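Local structure of Fe-regulated protein B (Neisseria meningitidis, 4AIP) at residues 107-112 with 149-154; 301-306 with 338-343; 321-326 with 366-371; 612-617 with 665-670. The protein transports iron across the bacterial outer membrane as a TonB-dependent transporter, probably as part of siderophore-linked uptake. One frame throughout, in Å; residues are numbered along the deposited sequence.

Interaction 1: residues 107-112 with 149-154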
loop_
_atom_site.group_PDB
_atom_site.type_symbol
_atom_site.label_atom_id
_atom_site.label_comp_id
_atom_site.label_asym_id
_atom_site.label_seq_id
_atom_site.Cartn_x
_atom_site.Cartn_y
_atom_site.Cartn_z
ATOM N N LEU B 107 10.960 -19.495 -20.071
ATOM C CA LEU B 107 11.958 -19.037 -20.993
ATOM C C LEU B 107 12.745 -20.271 -21.517
ATOM O O LEU B 107 12.932 -21.297 -20.803
ATOM C CB LEU B 107 12.881 -18.051 -20.270
ATOM C CG LEU B 107 14.062 -17.490 -21.093
ATOM C CD1 LEU B 107 14.455 -16.101 -20.644
ATOM C CD2 LEU B 107 15.353 -18.429 -21.178
ATOM N N THR B 108 13.159 -20.199 -22.772
ATOM C CA THR B 108 14.037 -21.213 -23.356
ATOM C C THR B 108 15.145 -20.485 -24.047
ATOM O O THR B 108 14.926 -19.411 -24.605
ATOM C CB THR B 108 13.351 -22.132 -24.357
ATOM O OG1 THR B 108 12.842 -21.318 -25.408
ATOM C CG2 THR B 108 12.236 -22.844 -23.690
ATOM N N LEU B 109 16.336 -21.088 -23.970
ATOM C CA LEU B 109 17.519 -20.658 -24.704
ATOM C C LEU B 109 18.026 -21.912 -25.471
ATOM O O LEU B 109 18.227 -23.019 -24.887
ATOM C CB LEU B 109 18.569 -20.109 -23.745
ATOM C CG LEU B 109 19.844 -19.557 -24.404
ATOM C CD1 LEU B 109 19.568 -18.445 -25.382
ATOM C CD2 LEU B 109 20.831 -19.025 -23.335
ATOM N N ARG B 110 18.183 -21.745 -26.790
ATOM C CA ARG B 110 18.476 -22.843 -27.764
ATOM C C ARG B 110 17.576 -23.965 -27.385
ATOM O O ARG B 110 18.044 -25.092 -27.197
ATOM C CB ARG B 110 19.928 -23.299 -27.661
ATOM C CG ARG B 110 20.969 -22.260 -27.938
ATOM C CD ARG B 110 22.371 -22.833 -27.849
ATOM N NE ARG B 110 23.367 -21.940 -28.485
ATOM C CZ ARG B 110 24.679 -21.999 -28.250
ATOM N NH1 ARG B 110 25.186 -22.935 -27.409
ATOM N NH2 ARG B 110 25.479 -21.138 -28.852
ATOM N N GLY B 111 16.318 -23.667 -27.108
ATOM C CA GLY B 111 15.353 -24.752 -26.844
ATOM C C GLY B 111 15.361 -25.349 -25.432
ATOM O O GLY B 111 14.495 -26.202 -25.084
ATOM N N MET B 112 16.321 -24.917 -24.619
ATOM C CA MET B 112 16.474 -25.429 -23.278
ATOM C C MET B 112 15.799 -24.527 -22.237
ATOM O O MET B 112 16.031 -23.279 -22.237
ATOM C CB MET B 112 17.945 -25.552 -22.940
ATOM C CG MET B 112 18.794 -26.625 -23.668
ATOM S SD MET B 112 18.122 -28.301 -23.602
ATOM C CE MET B 112 18.130 -28.584 -21.822
ATOM N N VAL B 149 23.965 -12.455 -22.428
ATOM C CA VAL B 149 23.555 -13.877 -22.564
ATOM C C VAL B 149 24.809 -14.727 -22.784
ATOM O O VAL B 149 25.801 -14.283 -23.368
ATOM C CB VAL B 149 22.468 -14.067 -23.687
ATOM C CG1 VAL B 149 23.078 -13.852 -25.014
ATOM C CG2 VAL B 149 21.790 -15.406 -23.633
ATOM N N GLN B 150 24.783 -15.918 -22.229
ATOM C CA GLN B 150 25.852 -16.876 -22.435
ATOM C C GLN B 150 25.154 -18.203 -22.632
ATOM O O GLN B 150 24.269 -18.591 -21.818
ATOM C CB GLN B 150 26.913 -16.851 -21.287
ATOM C CG GLN B 150 26.774 -17.863 -20.126
ATOM C CD GLN B 150 27.154 -19.370 -20.433
ATOM O OE1 GLN B 150 27.622 -19.767 -21.517
ATOM N NE2 GLN B 150 26.914 -20.206 -19.432
ATOM N N LYS B 151 25.530 -18.886 -23.713
ATOM C CA LYS B 151 24.719 -19.997 -24.230
ATOM C C LYS B 151 25.491 -21.270 -24.126
ATOM O O LYS B 151 26.702 -21.278 -24.363
ATOM C CB LYS B 151 24.338 -19.739 -25.679
ATOM C CG LYS B 151 23.687 -18.393 -25.905
ATOM C CD LYS B 151 23.202 -18.236 -27.374
ATOM C CE LYS B 151 23.349 -16.777 -27.769
ATOM N NZ LYS B 151 22.588 -16.372 -28.964
ATOM N N GLY B 152 24.803 -22.352 -23.754
ATOM C CA GLY B 152 25.480 -23.669 -23.600
ATOM C C GLY B 152 26.400 -23.688 -22.360
ATOM O O GLY B 152 26.290 -22.815 -21.446
ATOM N N ALA B 153 27.308 -24.669 -22.327
ATOM C CA ALA B 153 28.216 -24.884 -21.204
ATOM C C ALA B 153 29.254 -23.769 -21.199
ATOM O O ALA B 153 29.838 -23.439 -22.247
ATOM C CB ALA B 153 28.865 -26.245 -21.295
ATOM N N GLY B 154 29.465 -23.161 -20.042
ATOM C CA GLY B 154 30.375 -22.012 -20.020
ATOM C C GLY B 154 31.759 -22.475 -19.657
ATOM O O GLY B 154 31.981 -23.664 -19.423
#
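The flat guanidinium of Arg-110 has one face laid on the aliphatic base of Lys-151, whose CB stands over the middle of the group, 3.4 Å from Arg-110 CZ. Gly-152 N approaches NH1 obliquely, at 3.7 Å. Around the same group, beyond the two segments, Glu-538 forms a salt bridge with NH1 and Phe-555 a cation-pi contact. An extended chain from CG to NE lets Arg-110 span the gap to Lys-151, and the two side chains meet nearly at right angles. Their charges part company: Lys-151 NZ stays 5.6 Å from Arg-110 NH2 and is held by Glu-590 and Ser-94, so the cationic plane of Arg-110 lies against lysine methylene rather than against its ammonium.

Beside this pair, Leu-109 supplies a branched, apolar end. With CG anti to the backbone N (chi1 -177°), it reaches across to put CD2 3.8 Å from Val-149 CG2 and 3.9 Å from Lys-151 CG. No hydrogen bond crosses the contact; it is packing between strands inclined at 59°.

Leu-109 and Met-112 close a type I' turn through two backbone bonds, Leu-109 N to Met-112 O at 2.8 Å and Met-112 N to Leu-109 O at 2.7 Å. Gly-111 suits its positive phi. This is a tight two-residue beta hairpin packed on a second sheet of the plug domain, with arginine and lysine reaching on to glutamates of the surrounding beta barrel.

Interaction 2: residues 301-306 with 338-343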
loop_
_atom_site.group_PDB
_atom_site.type_symbol
_atom_site.label_atom_id
_atom_site.label_comp_id
_atom_site.label_asym_id
_atom_site.label_seq_id
_atom_site.Cartn_x
_atom_site.Cartn_y
_atom_site.Cartn_z
ATOM N N PRO B 301 -8.944 -19.435 -8.671
ATOM C CA PRO B 301 -8.150 -18.211 -8.556
ATOM C C PRO B 301 -8.236 -17.643 -7.170
ATOM O O PRO B 301 -9.293 -17.728 -6.557
ATOM C CB PRO B 301 -8.834 -17.275 -9.514
ATOM C CG PRO B 301 -9.323 -18.159 -10.529
ATOM C CD PRO B 301 -9.923 -19.292 -9.761
ATOM N N ALA B 302 -7.126 -17.083 -6.694
ATOM C CA ALA B 302 -7.034 -16.516 -5.365
ATOM C C ALA B 302 -5.989 -15.444 -5.409
ATOM O O ALA B 302 -5.105 -15.517 -6.259
ATOM C CB ALA B 302 -6.612 -17.593 -4.435
ATOM N N TYR B 303 -6.062 -14.458 -4.526
ATOM C CA TYR B 303 -5.002 -13.465 -4.449
ATOM C C TYR B 303 -3.595 -14.065 -4.114
ATOM O O TYR B 303 -3.440 -14.941 -3.235
ATOM C CB TYR B 303 -5.368 -12.405 -3.425
ATOM C CG TYR B 303 -4.307 -11.334 -3.297
ATOM C CD1 TYR B 303 -4.169 -10.338 -4.264
ATOM C CD2 TYR B 303 -3.379 -11.378 -2.242
ATOM C CE1 TYR B 303 -3.195 -9.305 -4.119
ATOM C CE2 TYR B 303 -2.369 -10.400 -2.112
ATOM C CZ TYR B 303 -2.294 -9.358 -3.052
ATOM O OH TYR B 303 -1.279 -8.383 -2.864
ATOM N N ARG B 304 -2.584 -13.560 -4.790
ATOM C CA ARG B 304 -1.263 -14.097 -4.701
ATOM C C ARG B 304 -0.221 -13.020 -4.812
ATOM O O ARG B 304 -0.388 -12.069 -5.612
ATOM C CB ARG B 304 -1.082 -15.024 -5.864
ATOM C CG ARG B 304 -0.120 -16.113 -5.579
ATOM C CD ARG B 304 -0.546 -17.362 -6.171
ATOM N NE ARG B 304 -1.571 -17.909 -5.275
ATOM C CZ ARG B 304 -2.663 -18.498 -5.700
ATOM N NH1 ARG B 304 -2.792 -18.591 -6.956
ATOM N NH2 ARG B 304 -3.600 -18.995 -4.914
ATOM N N GLU B 305 0.845 -13.135 -4.021
ATOM C CA GLU B 305 2.041 -12.317 -4.276
ATOM C C GLU B 305 3.205 -13.252 -4.465
ATOM O O GLU B 305 3.368 -14.242 -3.705
ATOM C CB GLU B 305 2.358 -11.323 -3.130
ATOM C CG GLU B 305 1.132 -10.803 -2.413
ATOM C CD GLU B 305 1.400 -9.678 -1.394
ATOM O OE1 GLU B 305 2.371 -9.839 -0.630
ATOM O OE2 GLU B 305 0.589 -8.706 -1.342
ATOM N N THR B 306 4.016 -12.958 -5.478
ATOM C CA THR B 306 5.189 -13.738 -5.691
ATOM C C THR B 306 6.341 -12.735 -5.821
ATOM O O THR B 306 6.224 -11.730 -6.523
ATOM C CB THR B 306 5.022 -14.863 -6.841
ATOM O OG1 THR B 306 5.477 -14.380 -8.087
ATOM C CG2 THR B 306 3.564 -15.325 -7.044
ATOM N N TYR B 338 3.252 -16.065 -1.576
ATOM C CA TYR B 338 2.192 -15.842 -0.619
ATOM C C TYR B 338 0.814 -15.996 -1.306
ATOM O O TYR B 338 0.548 -15.400 -2.358
ATOM C CB TYR B 338 2.318 -14.424 -0.044
ATOM C CG TYR B 338 1.119 -14.058 0.785
ATOM C CD1 TYR B 338 0.982 -14.492 2.138
ATOM C CD2 TYR B 338 0.080 -13.337 0.214
ATOM C CE1 TYR B 338 -0.169 -14.164 2.890
ATOM C CE2 TYR B 338 -1.063 -12.994 0.967
ATOM C CZ TYR B 338 -1.180 -13.405 2.278
ATOM O OH TYR B 338 -2.320 -13.061 2.993
ATOM N N SER B 339 -0.059 -16.753 -0.676
ATOM C CA SER B 339 -1.402 -16.875 -1.153
ATOM C C SER B 339 -2.337 -16.540 -0.024
ATOM O O SER B 339 -2.092 -16.963 1.109
ATOM C CB SER B 339 -1.628 -18.300 -1.602
ATOM O OG SER B 339 -3.003 -18.626 -1.531
ATOM N N ALA B 340 -3.397 -15.775 -0.327
ATOM C CA ALA B 340 -4.398 -15.392 0.702
ATOM C C ALA B 340 -5.318 -16.535 1.106
ATOM O O ALA B 340 -5.866 -16.507 2.192
ATOM C CB ALA B 340 -5.244 -14.208 0.243
ATOM N N ASP B 341 -5.536 -17.492 0.215
ATOM C CA ASP B 341 -6.279 -18.674 0.556
ATOM C C ASP B 341 -5.828 -19.819 -0.314
ATOM O O ASP B 341 -5.930 -19.738 -1.551
ATOM C CB ASP B 341 -7.781 -18.469 0.390
ATOM C CG ASP B 341 -8.572 -19.703 0.799
ATOM O OD1 ASP B 341 -8.026 -20.531 1.589
ATOM O OD2 ASP B 341 -9.743 -19.825 0.332
ATOM N N ASP B 342 -5.362 -20.898 0.319
ATOM C CA ASP B 342 -4.898 -22.048 -0.473
ATOM C C ASP B 342 -5.799 -23.294 -0.421
ATOM O O ASP B 342 -5.317 -24.386 -0.723
ATOM C CB ASP B 342 -3.430 -22.390 -0.158
ATOM C CG ASP B 342 -2.455 -21.741 -1.136
ATOM O OD1 ASP B 342 -2.893 -21.142 -2.142
ATOM O OD2 ASP B 342 -1.234 -21.836 -0.897
ATOM N N SER B 343 -7.071 -23.110 -0.020
ATOM C CA SER B 343 -8.074 -24.187 0.037
ATOM C C SER B 343 -8.273 -24.941 -1.286
ATOM O O SER B 343 -8.458 -26.163 -1.279
ATOM C CB SER B 343 -9.456 -23.664 0.455
ATOM O OG SER B 343 -9.347 -22.530 1.271
#
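Arg-304 lies across Ser-339 and meets Asp-342 nearly at a right angle, while Glu-305 and Tyr-338 run side by side and point the same way. Arg-304 and Ser-339 share one face of the antiparallel pairing, Glu-305 and Tyr-338 the other; Asp-342 joins from the loop beyond. The guanidinium of Arg-304 brings its edge to Ser-339 CB, and its NH2 makes a straight but weak hydrogen bond to Ser-339 OG at 3.5 Å. The same NH2 forms a salt bridge with Asp-342 OD1 at 3.6 Å, the two planes 41° apart. Ala-302 O stands over one guanidinium face. Bends at chi2 and chi3 fold the arginine chain back towards these partners.

On the other face, Glu-305 CG rests 3.8 Å from Tyr-338 CD2, carboxylate and ring planes 63° apart. Tyr-303 CB touches Ala-340 CB at 4.1 Å, a small residue fitting where the strand gives way to loop. Tyr-338 also packs on Ile-278 of a third subunit and Tyr-303 on Pro-354 of a second, and Tyr-303 adjoins Arg-276, which binds L-glutamate in a crystal structure of this protein, though none is bound here. Glu-305 and Tyr-338 exchange two backbone bonds.

Ser-339 OG donates to Asp-342 OD1 at 2.6 Å from above the carboxylate plane, and Arg-337 pairs with OD2. Two arginines and a hydroxyl gathered on one buried carboxylate would probably favour its ionised form and offset the proximity of Arg-304 to Arg-337.

Interaction 3: residues 321-326 with 366-371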
loop_
_atom_site.group_PDB
_atom_site.type_symbol
_atom_site.label_atom_id
_atom_site.label_comp_id
_atom_site.label_asym_id
_atom_site.label_seq_id
_atom_site.Cartn_x
_atom_site.Cartn_y
_atom_site.Cartn_z
ATOM N N GLY B 321 48.308 -5.184 -6.200
ATOM C CA GLY B 321 49.680 -5.651 -6.104
ATOM C C GLY B 321 49.771 -7.164 -6.056
ATOM O O GLY B 321 50.483 -7.768 -6.857
ATOM N N PHE B 322 49.059 -7.771 -5.107
ATOM C CA PHE B 322 49.041 -9.214 -5.029
ATOM C C PHE B 322 48.143 -9.817 -6.100
ATOM O O PHE B 322 48.228 -11.011 -6.384
ATOM C CB PHE B 322 48.802 -9.793 -3.607
ATOM C CG PHE B 322 47.550 -9.320 -2.901
ATOM C CD1 PHE B 322 46.295 -9.866 -3.197
ATOM C CD2 PHE B 322 47.650 -8.393 -1.843
ATOM C CE1 PHE B 322 45.145 -9.458 -2.486
ATOM C CE2 PHE B 322 46.520 -7.974 -1.120
ATOM C CZ PHE B 322 45.263 -8.499 -1.430
ATOM N N VAL B 323 47.311 -8.985 -6.720
ATOM C CA VAL B 323 46.403 -9.452 -7.763
ATOM C C VAL B 323 46.030 -8.225 -8.552
ATOM O O VAL B 323 46.063 -7.125 -8.002
ATOM C CB VAL B 323 45.220 -10.212 -7.136
ATOM C CG1 VAL B 323 43.988 -9.306 -6.843
ATOM C CG2 VAL B 323 44.899 -11.409 -7.960
ATOM N N GLU B 324 45.729 -8.378 -9.833
ATOM C CA GLU B 324 45.422 -7.187 -10.635
ATOM C C GLU B 324 43.925 -6.788 -10.658
ATOM O O GLU B 324 43.599 -5.645 -10.977
ATOM C CB GLU B 324 46.081 -7.219 -12.037
ATOM C CG GLU B 324 45.431 -8.129 -13.038
ATOM C CD GLU B 324 45.516 -7.577 -14.447
ATOM O OE1 GLU B 324 46.583 -7.040 -14.819
ATOM O OE2 GLU B 324 44.509 -7.688 -15.175
ATOM N N LYS B 325 43.044 -7.739 -10.344
ATOM C CA LYS B 325 41.647 -7.464 -10.099
ATOM C C LYS B 325 41.021 -8.562 -9.268
ATOM O O LYS B 325 41.300 -9.729 -9.436
ATOM C CB LYS B 325 40.865 -7.278 -11.396
ATOM C CG LYS B 325 39.409 -7.613 -11.249
ATOM C CD LYS B 325 38.719 -7.706 -12.558
ATOM C CE LYS B 325 38.309 -6.334 -12.979
ATOM N NZ LYS B 325 37.043 -6.466 -13.712
ATOM N N LEU B 326 40.144 -8.148 -8.382
ATOM C CA LEU B 326 39.383 -9.023 -7.550
ATOM C C LEU B 326 37.927 -8.581 -7.602
ATOM O O LEU B 326 37.637 -7.393 -7.536
ATOM C CB LEU B 326 39.929 -8.935 -6.135
ATOM C CG LEU B 326 39.102 -9.439 -4.967
ATOM C CD1 LEU B 326 38.782 -10.841 -5.166
ATOM C CD2 LEU B 326 39.883 -9.321 -3.696
ATOM N N PHE B 366 34.054 -15.458 -5.128
ATOM C CA PHE B 366 35.266 -14.687 -5.198
ATOM C C PHE B 366 36.019 -14.966 -6.461
ATOM O O PHE B 366 36.215 -16.110 -6.846
ATOM C CB PHE B 366 36.182 -15.124 -4.061
ATOM C CG PHE B 366 35.815 -14.536 -2.763
ATOM C CD1 PHE B 366 34.772 -15.060 -1.995
ATOM C CD2 PHE B 366 36.524 -13.438 -2.302
ATOM C CE1 PHE B 366 34.449 -14.470 -0.730
ATOM C CE2 PHE B 366 36.210 -12.826 -1.078
ATOM C CZ PHE B 366 35.173 -13.343 -0.279
ATOM N N ASN B 367 36.601 -13.935 -7.017
ATOM C CA ASN B 367 37.163 -14.074 -8.318
ATOM C C ASN B 367 38.375 -13.209 -8.426
ATOM O O ASN B 367 38.261 -12.017 -8.181
ATOM C CB ASN B 367 36.135 -13.498 -9.254
ATOM C CG ASN B 367 36.266 -14.044 -10.551
ATOM O OD1 ASN B 367 35.798 -15.157 -10.758
ATOM N ND2 ASN B 367 36.983 -13.353 -11.458
ATOM N N PHE B 368 39.510 -13.784 -8.818
ATOM C CA PHE B 368 40.767 -13.078 -8.853
ATOM C C PHE B 368 41.323 -13.221 -10.203
ATOM O O PHE B 368 41.306 -14.290 -10.769
ATOM C CB PHE B 368 41.816 -13.699 -7.877
ATOM C CG PHE B 368 41.328 -13.904 -6.439
ATOM C CD1 PHE B 368 40.446 -14.942 -6.132
ATOM C CD2 PHE B 368 41.770 -13.074 -5.398
ATOM C CE1 PHE B 368 40.017 -15.160 -4.846
ATOM C CE2 PHE B 368 41.302 -13.279 -4.085
ATOM C CZ PHE B 368 40.447 -14.335 -3.814
ATOM N N ASP B 369 41.901 -12.152 -10.692
ATOM C CA ASP B 369 42.644 -12.176 -11.937
ATOM C C ASP B 369 44.112 -11.835 -11.622
ATOM O O ASP B 369 44.422 -10.805 -11.068
ATOM C CB ASP B 369 42.081 -11.139 -12.947
ATOM C CG ASP B 369 40.645 -11.476 -13.455
ATOM O OD1 ASP B 369 40.091 -12.557 -13.134
ATOM O OD2 ASP B 369 40.052 -10.632 -14.174
ATOM N N SER B 370 45.011 -12.716 -12.017
ATOM C CA SER B 370 46.427 -12.507 -11.841
ATOM C C SER B 370 47.105 -12.573 -13.149
ATOM O O SER B 370 46.968 -13.539 -13.923
ATOM C CB SER B 370 47.057 -13.606 -11.006
ATOM O OG SER B 370 47.635 -13.044 -9.868
ATOM N N ARG B 371 47.927 -11.583 -13.365
ATOM C CA ARG B 371 48.668 -11.489 -14.574
ATOM C C ARG B 371 50.028 -12.182 -14.519
ATOM O O ARG B 371 50.950 -11.638 -13.937
ATOM C CB ARG B 371 48.927 -10.040 -14.755
ATOM C CG ARG B 371 49.825 -9.795 -15.878
ATOM C CD ARG B 371 49.185 -8.690 -16.520
ATOM N NE ARG B 371 47.886 -9.116 -17.043
ATOM C CZ ARG B 371 47.455 -8.679 -18.217
ATOM N NH1 ARG B 371 48.280 -7.854 -18.874
ATOM N NH2 ARG B 371 46.263 -9.047 -18.747
#
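Residues 324-326 run antiparallel to 368-369, with a classic beta bulge in which Glu-324 and Lys-325 both face Asp-369, beside the short turn joining strands 302-318 and 325-339 of the transmembrane barrel. Asp-369 O accepts Glu-324 N at 3.0 Å, nearly along the carbonyl direction, and Lys-325 N weakly at 3.4 Å; Asp-369 N returns a bond to Lys-325 O at 2.8 Å. The extra residue turns Glu-324 aside from the regular pairing.

From there its carboxylate reaches Arg-371. OE1 sits over one guanidinium face, 3.3 Å from Arg-371 NE, the two planes only 11° apart. No N-H points at the oxygen, so the attraction is purely electrostatic, between long side chains that suit a partly exposed sheet margin.

Lys-325 and Asp-369 lie side by side, and the contact is made by methylene: Lys-325 CD is 3.6 Å from Asp-369 OD2. The stronger partner of that carboxylate is Lys-379, which pairs with OD1.

The face bearing Leu-326 and Phe-368 is apolar, consistent with the outer, membrane-facing side of a barrel. Val-323 CG2 comes in at the edge of the Phe-368 ring, and Tyr-380 meets the ring nearly parallel to it. Leu-326 has CG anti to its N (chi1 163°), which swings the branch towards the ring and makes a CH-pi contact: CD1 is 3.7 Å from Phe-368 CE2, offset towards the rim.

Interaction 4: residues 612-617 with 665-670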
loop_
_atom_site.group_PDB
_atom_site.type_symbol
_atom_site.label_atom_id
_atom_site.label_comp_id
_atom_site.label_asym_id
_atom_site.label_seq_id
_atom_site.Cartn_x
_atom_site.Cartn_y
_atom_site.Cartn_z
ATOM N N ARG B 612 16.698 -32.682 -27.267
ATOM C CA ARG B 612 16.207 -34.052 -27.149
ATOM C C ARG B 612 16.595 -34.770 -25.860
ATOM O O ARG B 612 17.771 -34.781 -25.454
ATOM C CB ARG B 612 16.660 -34.892 -28.369
ATOM C CG ARG B 612 15.906 -34.561 -29.677
ATOM C CD ARG B 612 14.360 -34.693 -29.483
ATOM N NE ARG B 612 13.682 -34.378 -30.745
ATOM C CZ ARG B 612 13.294 -33.167 -31.111
ATOM N NH1 ARG B 612 13.473 -32.118 -30.302
ATOM N NH2 ARG B 612 12.742 -32.996 -32.292
ATOM N N PHE B 613 15.583 -35.402 -25.266
ATOM C CA PHE B 613 15.657 -36.041 -23.973
ATOM C C PHE B 613 15.406 -37.552 -24.141
ATOM O O PHE B 613 14.324 -37.991 -24.535
ATOM C CB PHE B 613 14.643 -35.379 -23.023
ATOM C CG PHE B 613 15.049 -34.019 -22.582
ATOM C CD1 PHE B 613 15.139 -32.972 -23.493
ATOM C CD2 PHE B 613 15.407 -33.789 -21.283
ATOM C CE1 PHE B 613 15.564 -31.710 -23.107
ATOM C CE2 PHE B 613 15.815 -32.545 -20.883
ATOM C CZ PHE B 613 15.895 -31.500 -21.798
ATOM N N TYR B 614 16.444 -38.319 -23.836
ATOM C CA TYR B 614 16.518 -39.740 -24.073
ATOM C C TYR B 614 16.385 -40.473 -22.765
ATOM O O TYR B 614 17.258 -40.366 -21.925
ATOM C CB TYR B 614 17.849 -40.056 -24.676
ATOM C CG TYR B 614 17.961 -39.549 -26.070
ATOM C CD1 TYR B 614 17.482 -40.305 -27.163
ATOM C CD2 TYR B 614 18.533 -38.315 -26.328
ATOM C CE1 TYR B 614 17.567 -39.822 -28.471
ATOM C CE2 TYR B 614 18.618 -37.810 -27.634
ATOM C CZ TYR B 614 18.128 -38.563 -28.685
ATOM O OH TYR B 614 18.251 -38.055 -29.946
ATOM N N ASP B 615 15.266 -41.164 -22.580
ATOM C CA ASP B 615 14.973 -41.921 -21.378
ATOM C C ASP B 615 15.790 -43.188 -21.355
ATOM O O ASP B 615 15.919 -43.869 -22.395
ATOM C CB ASP B 615 13.493 -42.312 -21.382
ATOM C CG ASP B 615 12.623 -41.303 -20.681
ATOM O OD1 ASP B 615 12.569 -41.322 -19.427
ATOM O OD2 ASP B 615 12.007 -40.492 -21.400
ATOM N N THR B 616 16.277 -43.532 -20.158
ATOM C CA THR B 616 17.311 -44.545 -19.951
ATOM C C THR B 616 16.900 -45.508 -18.845
ATOM O O THR B 616 17.529 -46.578 -18.609
ATOM C CB THR B 616 18.636 -43.813 -19.620
ATOM O OG1 THR B 616 19.442 -43.757 -20.805
ATOM C CG2 THR B 616 19.414 -44.445 -18.493
ATOM N N HIS B 617 15.805 -45.126 -18.210
ATOM C CA HIS B 617 15.309 -45.706 -16.982
ATOM C C HIS B 617 14.001 -46.431 -17.278
ATOM O O HIS B 617 13.173 -45.940 -18.049
ATOM C CB HIS B 617 15.106 -44.559 -15.989
ATOM C CG HIS B 617 14.779 -45.012 -14.621
ATOM N ND1 HIS B 617 13.505 -45.372 -14.253
ATOM C CD2 HIS B 617 15.561 -45.198 -13.537
ATOM C CE1 HIS B 617 13.511 -45.753 -12.989
ATOM N NE2 HIS B 617 14.749 -45.664 -12.537
ATOM N N ILE B 665 10.149 -32.792 -27.017
ATOM C CA ILE B 665 11.535 -32.820 -26.637
ATOM C C ILE B 665 11.951 -34.232 -26.228
ATOM O O ILE B 665 13.144 -34.537 -26.305
ATOM C CB ILE B 665 11.924 -31.746 -25.580
ATOM C CG1 ILE B 665 11.377 -32.072 -24.202
ATOM C CG2 ILE B 665 11.473 -30.408 -26.056
ATOM C CD1 ILE B 665 11.621 -31.034 -23.186
ATOM N N LEU B 666 11.000 -35.087 -25.826
ATOM C CA LEU B 666 11.314 -36.479 -25.448
ATOM C C LEU B 666 11.409 -37.381 -26.695
ATOM O O LEU B 666 10.406 -37.618 -27.386
ATOM C CB LEU B 666 10.265 -37.029 -24.466
ATOM C CG LEU B 666 9.927 -36.325 -23.137
ATOM C CD1 LEU B 666 8.759 -37.020 -22.479
ATOM C CD2 LEU B 666 11.091 -36.251 -22.149
ATOM N N ALA B 667 12.607 -37.879 -26.996
ATOM C CA ALA B 667 12.839 -38.776 -28.169
ATOM C C ALA B 667 11.837 -39.949 -28.321
ATOM O O ALA B 667 11.534 -40.395 -29.429
ATOM C CB ALA B 667 14.229 -39.317 -28.124
ATOM N N ALA B 668 11.343 -40.434 -27.188
ATOM C CA ALA B 668 10.330 -41.447 -27.180
ATOM C C ALA B 668 8.914 -40.832 -27.232
ATOM O O ALA B 668 7.940 -41.567 -27.273
ATOM C CB ALA B 668 10.523 -42.382 -25.953
ATOM N N GLY B 669 8.786 -39.507 -27.258
ATOM C CA GLY B 669 7.468 -38.865 -27.245
ATOM C C GLY B 669 6.799 -38.675 -25.876
ATOM O O GLY B 669 7.136 -39.334 -24.872
ATOM N N GLN B 670 5.833 -37.769 -25.839
ATOM C CA GLN B 670 5.161 -37.365 -24.612
ATOM C C GLN B 670 3.691 -37.843 -24.558
ATOM O O GLN B 670 3.061 -38.095 -25.591
ATOM C CB GLN B 670 5.302 -35.829 -24.400
ATOM C CG GLN B 670 4.713 -34.975 -25.517
ATOM C CD GLN B 670 4.950 -33.476 -25.374
ATOM O OE1 GLN B 670 6.049 -32.962 -25.632
ATOM N NE2 GLN B 670 3.893 -32.759 -25.038
HETATM O O HOH W 1 12.184 -39.994 -24.466
#
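Phe-613 leaves its strand against both Ile-665 and Leu-666. Its CB touches Leu-666 CD2 at 3.8 Å; farther out, CD1 meets Ile-665 CG1 at 3.9 Å, and CE1 lies 4.0 Å from Ile-665 CD1, the methyl that sits over one face of the ring. CG stands anti to the carbonyl carbon (chi1 -73°), which sets the ring side by side with the isoleucine, both pointing the same way. A flat ring and a branched aliphatic chain make a natural buried pair.

The next residue, Tyr-614, takes a different neighbour: its CE1 is 3.4 Å from Ala-667 CB, close packing that suits a lone methyl.

Backbone atoms secure the same place. Phe-613 N donates to Ile-665 O at 2.8 Å, and Ala-667 N reaches Phe-613 O at 3.0 Å from above the carbonyl plane. A water also donates to Phe-613 O, at 2.9 Å, and to Asp-615 OD2, while accepting from Ala-668 N. Asp-615 OD1 is meanwhile taken by Leu-622 N. The chemistry thus combines apolar side-chain packing with a water-bridged polar edge, in which the water adds a further link between strand and loop turn beside the two direct backbone bonds.

In the fold
From the N terminus, interaction 1 comes first and closes a 36-residue loop within the plug, joining strands 107-109 and 144-151 of two small sheets. The barrel follows. Interaction 2 closes the hairpin of strands 302-318 and 325-339 at its open end; interaction 3 starts at the turn of that hairpin and ends on strand 355-371. Their segments alternate, so the two contacts cross, sharing strand 325-339 with centres about 47 Å apart. Interaction 4 comes last, in series, tying the end of strand 600-615 to the loop after 649-662. It touches interaction 1 through Met-112 CE and Phe-613 CZ, 3.7 Å apart, thereby linking plug to barrel.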